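Local structure of probable transcriptional regulator (Pseudomonas aeruginosa, 2NNN) at the interface of chains A and B. The protein is a MarR-family regulator that probably binds DNA as a winged-helix dimer to control transcription. Sequence-based numbering; all coordinates share one arbitrary frame. Chains: chain A/B, Probable transcriptional regulator.

Contact 1: the interface of chains A and B. Residues chain A 117, 121, 132-133, 136-137; chain B 11, 13, 16.
B:Ile13 pushes its branched side chain between A:Leu121 and A:Leu136, and this is the tightly packed part of the contact. Its CG1 lies anti to the backbone N (chi1 -165°), which carries the terminal methyl CD1 towards A:Leu136, where it meets CD2 at 3.7 Å with the two side chains roughly perpendicular. On its other flank, CG1 rests against CD2 of A:Leu121 at 3.8 Å. One turn further along the helix, B:Ile16 extends the apolar surface: its branch methyl CG2 packs on CG of A:Leu136 at 3.7 Å, while CD1 reaches the aliphatic CG of A:Arg133 at 3.7 Å. Beyond this stem the arginine bends at chi3 (-39°), and NH1 donates to the backbone O of B:Asp11 at 3.2 Å, nearly end-on to the carbonyl and in the guanidinium plane. The contact is looser at the carboxylate of B:Asp11, whose OD1 stays 6.3 Å from NE of A:Arg133 and makes no salt bridge with it, and beside A:Ala137, which loses little surface. The modelled amide ND2 of A:Asn117 lies 2.9 Å from the backbone N of B:Ile13; two donors would face each other, so a turned amide offering OD1 is the likelier reading. In the fold, the start of helix 13-31 of chain B enters the angle between helices 100-121 and 126-137 of chain A.

Contact 2: the interface of chains A and B. Residues chain A 39, 42, 62-64; chain B 15, 18-19, 22.
The turn of the helix-turn-helix in the MarR-type winged-helix domain of chain A, between helix 55-61 and the recognition helix 66-78, is gripped by helix 13-31 of chain B. B:Arg18 closes end-on around the backbone O of A:Thr62. NH2 donates to that oxygen at 2.8 Å, tilted 26° from the carbonyl plane, and NH1 donates to the same O at 3.2 Å on a lone pair. The oxygen lies in the guanidinium plane, and the two bonds should fix the rotation of that group. Methyl CG2 of A:Thr39 lies over one face of the guanidinium, 3.3 Å from NE, the side chains meeting at about a right angle. CG of B:Arg18 is anti to the backbone N, and a bend at chi3 (60°) turns the guanidinium onto the turn. A:Ala63 has a left-handed backbone conformation, and its O, as modelled, accepts from NE2 of B:Gln22 at 3.3 Å, almost head-on. OE1 of B:Gln22 is placed nearer, 3.0 Å from O of A:Ala63, where two acceptors would meet; a turned amide, with NE2 in the place of OE1, would also put a donor on this oxygen. The methyl CB of A:Ala63 packs on CG of B:Gln19 at 3.8 Å. At the other end, B:Phe15 touches CA of A:Thr62 with its ring tip CZ at 3.7 Å, while OE1 of B:Gln19 sits 3.5 Å above the ring, over its centre.

Contact 3: the interface of chains A and B. Residues chain A 128, 131-132, 135; chain B 128, 131-132, 135.
On one face side of each Glu128 carboxylate, towards its OE2 end, stands methyl CD1 of the partner's Leu135, 3.8 Å from OE2 of A:Glu128 for B:Leu135 and 4.1 Å from OE2 of B:Glu128 for A:Leu135. No polar pair among these residues bridges the chains. The centre is a meeting of methyl tips, CD1 of A:Leu132 against CD1 of B:Leu132 at 3.8 Å, with the side chains at about a right angle. In both copies CG stands anti to the backbone N (chi1 173° and 172°), directing the branch towards the two-fold axis. The same CD1 of A:Leu132 also touches CB of B:Leu135 at 3.8 Å, these two side chains running past one another in opposite senses. Each Leu135 then lays its other methyl over the partner helix: CD2 of B:Leu135 reaches CG2 of A:Thr131 at 3.9 Å, and CD2 of A:Leu135 lies 3.8 Å from the backbone O of B:Glu128. The threonine methyls thus face the partner, and the hydroxyls make no bond across. Helix 126-137, the last helix of the chain, here crosses its counterpart in the other chain and forms an apolar seam on the dimer axis.

Contact 1: the interface of chains A and B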
# COMPACT_ATOMS: atom_id res chain seq x y z
N ASN A 117 4.31 -14.67 -4.97
CA ASN A 117 4.28 -13.89 -6.20
C ASN A 117 3.44 -14.55 -7.28
O ASN A 117 2.73 -13.84 -8.01
CB ASN A 117 5.70 -13.67 -6.72
CG ASN A 117 5.75 -12.75 -7.93
OD1 ASN A 117 5.82 -13.20 -9.09
ND2 ASN A 117 5.71 -11.44 -7.68
N LEU A 121 -0.47 -13.18 -8.78
CA LEU A 121 -0.75 -12.99 -10.20
C LEU A 121 -1.68 -14.04 -10.78
O LEU A 121 -2.12 -13.91 -11.92
CB LEU A 121 0.55 -12.91 -11.00
CG LEU A 121 1.50 -11.74 -10.69
CD1 LEU A 121 2.79 -11.92 -11.42
CD2 LEU A 121 0.88 -10.43 -11.06
N LEU A 132 0.42 -6.52 -17.47
CA LEU A 132 0.19 -5.82 -16.20
C LEU A 132 1.50 -5.32 -15.59
O LEU A 132 1.58 -4.16 -15.21
CB LEU A 132 -0.57 -6.70 -15.20
CG LEU A 132 -0.68 -6.09 -13.80
CD1 LEU A 132 -1.83 -5.08 -13.70
CD2 LEU A 132 -0.82 -7.18 -12.78
N ARG A 133 2.50 -6.18 -15.52
CA ARG A 133 3.81 -5.80 -14.97
C ARG A 133 4.39 -4.59 -15.72
O ARG A 133 4.93 -3.68 -15.08
CB ARG A 133 4.77 -6.99 -15.02
CG ARG A 133 5.75 -7.08 -13.83
CD ARG A 133 6.65 -8.34 -13.88
NE ARG A 133 5.94 -9.54 -14.35
CZ ARG A 133 5.67 -10.61 -13.60
NH1 ARG A 133 6.06 -10.68 -12.33
NH2 ARG A 133 5.01 -11.63 -14.14
N LEU A 136 2.08 -1.46 -15.01
CA LEU A 136 2.28 -1.09 -13.61
C LEU A 136 3.70 -0.56 -13.32
O LEU A 136 3.89 0.28 -12.44
CB LEU A 136 1.91 -2.27 -12.70
CG LEU A 136 1.36 -2.07 -11.28
CD1 LEU A 136 0.11 -1.18 -11.23
CD2 LEU A 136 1.09 -3.40 -10.60
N ALA A 137 4.70 -1.04 -14.06
CA ALA A 137 6.08 -0.53 -13.92
C ALA A 137 6.18 0.95 -14.24
O ALA A 137 7.01 1.68 -13.67
CB ALA A 137 7.03 -1.31 -14.82
N ASP B 11 11.20 -7.29 -10.08
CA ASP B 11 10.25 -8.11 -10.83
C ASP B 11 9.07 -8.54 -9.98
O ASP B 11 8.05 -9.01 -10.50
CB ASP B 11 10.94 -9.37 -11.35
CG ASP B 11 12.07 -9.08 -12.30
OD1 ASP B 11 11.93 -8.14 -13.13
OD2 ASP B 11 13.11 -9.79 -12.22
N ILE B 13 5.84 -8.53 -7.98
CA ILE B 13 4.64 -7.71 -8.05
C ILE B 13 4.35 -7.01 -6.71
O ILE B 13 3.79 -5.92 -6.68
CB ILE B 13 3.43 -8.51 -8.59
CG1 ILE B 13 2.28 -7.57 -9.00
CG2 ILE B 13 2.96 -9.55 -7.58
CD1 ILE B 13 2.54 -6.77 -10.25
N ILE B 16 6.49 -3.80 -6.72
CA ILE B 16 5.81 -2.95 -7.70
C ILE B 16 4.52 -2.34 -7.12
O ILE B 16 4.31 -1.14 -7.22
CB ILE B 16 5.55 -3.73 -9.03
CG1 ILE B 16 6.89 -4.16 -9.69
CG2 ILE B 16 4.75 -2.90 -10.01
CD1 ILE B 16 6.73 -5.15 -10.84

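Contact 2: the interface of chains A and B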
# COMPACT_ATOMS: atom_id res chain seq x y z
N THR A 39 8.50 -5.82 3.46
CA THR A 39 9.60 -4.85 3.36
C THR A 39 10.85 -5.40 4.02
O THR A 39 11.96 -5.22 3.50
CB THR A 39 9.25 -3.45 3.93
OG1 THR A 39 8.67 -3.59 5.23
CG2 THR A 39 8.22 -2.76 3.04
N ALA A 42 12.20 -7.58 1.35
CA ALA A 42 12.75 -6.75 0.27
C ALA A 42 14.16 -6.26 0.60
O ALA A 42 15.06 -6.35 -0.24
CB ALA A 42 11.84 -5.56 -0.01
N THR A 62 15.10 0.27 -2.27
CA THR A 62 13.89 -0.51 -1.90
C THR A 62 12.69 0.39 -1.59
O THR A 62 11.78 -0.03 -0.88
CB THR A 62 14.14 -1.41 -0.69
OG1 THR A 62 14.58 -0.61 0.41
CG2 THR A 62 15.19 -2.45 -1.00
N ALA A 63 12.70 1.61 -2.14
CA ALA A 63 11.69 2.66 -1.94
C ALA A 63 11.36 2.90 -0.46
O ALA A 63 10.20 3.00 -0.07
CB ALA A 63 10.44 2.36 -2.75
N MSE A 64 12.40 3.03 0.35
CA MSE A 64 12.22 3.21 1.77
C MSE A 64 12.97 4.40 2.33
O MSE A 64 14.14 4.65 2.03
CB MSE A 64 12.59 1.94 2.55
CG MSE A 64 11.44 0.96 2.65
SE MSE A 64 11.83 -0.62 3.71
CE MSE A 64 12.48 -1.88 2.38
N PHE B 15 6.65 -5.67 -4.60
CA PHE B 15 7.48 -4.46 -4.61
C PHE B 15 6.85 -3.39 -5.51
O PHE B 15 6.69 -2.24 -5.10
CB PHE B 15 8.90 -4.83 -5.08
CG PHE B 15 9.91 -3.72 -4.95
CD1 PHE B 15 9.89 -2.84 -3.85
CD2 PHE B 15 10.92 -3.57 -5.90
CE1 PHE B 15 10.83 -1.82 -3.73
CE2 PHE B 15 11.88 -2.56 -5.78
CZ PHE B 15 11.83 -1.68 -4.69
N ARG B 18 3.69 -1.86 -3.95
CA ARG B 18 4.03 -0.91 -2.87
C ARG B 18 4.49 0.44 -3.40
O ARG B 18 4.12 1.47 -2.85
CB ARG B 18 5.09 -1.48 -1.92
CG ARG B 18 5.45 -0.47 -0.86
CD ARG B 18 6.15 -1.04 0.34
NE ARG B 18 7.43 -1.71 0.04
CZ ARG B 18 8.59 -1.10 -0.18
NH1 ARG B 18 8.66 0.22 -0.18
NH2 ARG B 18 9.68 -1.82 -0.40
N GLN B 19 5.29 0.42 -4.47
CA GLN B 19 5.83 1.66 -5.06
C GLN B 19 4.77 2.49 -5.78
O GLN B 19 4.78 3.70 -5.70
CB GLN B 19 6.94 1.34 -6.05
CG GLN B 19 8.20 0.78 -5.44
CD GLN B 19 9.20 0.46 -6.51
OE1 GLN B 19 9.17 -0.59 -7.12
NE2 GLN B 19 10.08 1.38 -6.76
N GLN B 22 2.88 4.05 -3.00
CA GLN B 22 3.61 5.19 -2.39
C GLN B 22 3.55 6.43 -3.28
O GLN B 22 3.41 7.55 -2.77
CB GLN B 22 5.08 4.85 -2.11
CG GLN B 22 5.31 3.98 -0.87
CD GLN B 22 6.76 3.53 -0.72
OE1 GLN B 22 7.68 4.07 -1.35
NE2 GLN B 22 6.97 2.54 0.12

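Contact 3: the interface of chains A and B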
# COMPACT_ATOMS: atom_id res chain seq x y z
N GLU A 128 -1.20 -11.91 -19.76
CA GLU A 128 -1.78 -10.78 -19.02
C GLU A 128 -0.88 -10.27 -17.90
O GLU A 128 -0.83 -9.07 -17.65
CB GLU A 128 -3.13 -11.18 -18.44
CG GLU A 128 -4.25 -11.34 -19.45
CD GLU A 128 -5.56 -11.71 -18.80
OE1 GLU A 128 -5.60 -12.69 -18.03
OE2 GLU A 128 -6.56 -11.02 -19.06
N THR A 131 1.70 -8.00 -19.51
CA THR A 131 1.07 -6.72 -19.80
C THR A 131 0.92 -5.89 -18.53
O THR A 131 1.25 -4.71 -18.50
CB THR A 131 -0.33 -6.92 -20.42
OG1 THR A 131 -0.23 -7.74 -21.58
CG2 THR A 131 -0.97 -5.58 -20.79
N LEU A 132 0.42 -6.52 -17.47
CA LEU A 132 0.19 -5.82 -16.20
C LEU A 132 1.50 -5.32 -15.59
O LEU A 132 1.58 -4.16 -15.21
CB LEU A 132 -0.57 -6.70 -15.20
CG LEU A 132 -0.68 -6.09 -13.80
CD1 LEU A 132 -1.83 -5.08 -13.70
CD2 LEU A 132 -0.82 -7.18 -12.78
N LEU A 135 2.66 -2.24 -17.71
CA LEU A 135 1.80 -1.11 -17.41
C LEU A 135 2.02 -0.56 -15.99
O LEU A 135 2.15 0.64 -15.79
CB LEU A 135 0.33 -1.51 -17.62
CG LEU A 135 -0.38 -1.26 -18.96
CD1 LEU A 135 0.52 -1.39 -20.19
CD2 LEU A 135 -1.61 -2.16 -19.09
N GLU B 128 -4.67 2.26 -22.47
CA GLU B 128 -3.81 1.52 -21.55
C GLU B 128 -4.33 1.58 -20.12
O GLU B 128 -4.22 0.60 -19.38
CB GLU B 128 -2.38 2.04 -21.59
CG GLU B 128 -1.60 1.63 -22.82
CD GLU B 128 -0.18 2.14 -22.81
OE1 GLU B 128 0.04 3.32 -22.46
OE2 GLU B 128 0.72 1.36 -23.16
N THR B 131 -7.17 -1.00 -19.91
CA THR B 131 -6.54 -2.31 -19.80
C THR B 131 -6.01 -2.51 -18.38
O THR B 131 -6.29 -3.54 -17.77
CB THR B 131 -5.37 -2.47 -20.81
OG1 THR B 131 -5.83 -2.23 -22.14
CG2 THR B 131 -4.75 -3.87 -20.73
N LEU B 132 -5.28 -1.53 -17.87
CA LEU B 132 -4.71 -1.63 -16.52
C LEU B 132 -5.79 -1.68 -15.44
O LEU B 132 -5.70 -2.49 -14.53
CB LEU B 132 -3.72 -0.49 -16.25
CG LEU B 132 -3.22 -0.44 -14.80
CD1 LEU B 132 -2.04 -1.38 -14.54
CD2 LEU B 132 -2.89 0.98 -14.41
N LEU B 135 -7.22 -5.36 -15.70
CA LEU B 135 -6.20 -6.24 -15.12
C LEU B 135 -6.06 -6.12 -13.59
O LEU B 135 -6.05 -7.12 -12.88
CB LEU B 135 -4.87 -6.00 -15.84
CG LEU B 135 -4.49 -6.92 -17.02
CD1 LEU B 135 -5.69 -7.55 -17.76
CD2 LEU B 135 -3.58 -6.20 -18.01

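Contact 1 is the middle member of the series: measured between the centres of their C-alpha atoms, it lies about 13 Å from contact 2 and about 10 Å from contact 3, while contacts 2 and 3 are about 21 Å apart. Helix 13-31 of chain B serves contacts 1 and 2, and helix 126-137 of chain A serves contacts 1 and 3, which share A:Leu132. Repeated by the two-fold, the three contacts join the terminal helices in a dimer of the kind usual in the MarR family; contact 2 touches the helix-turn-helix and may thereby influence the spacing of the recognition helices.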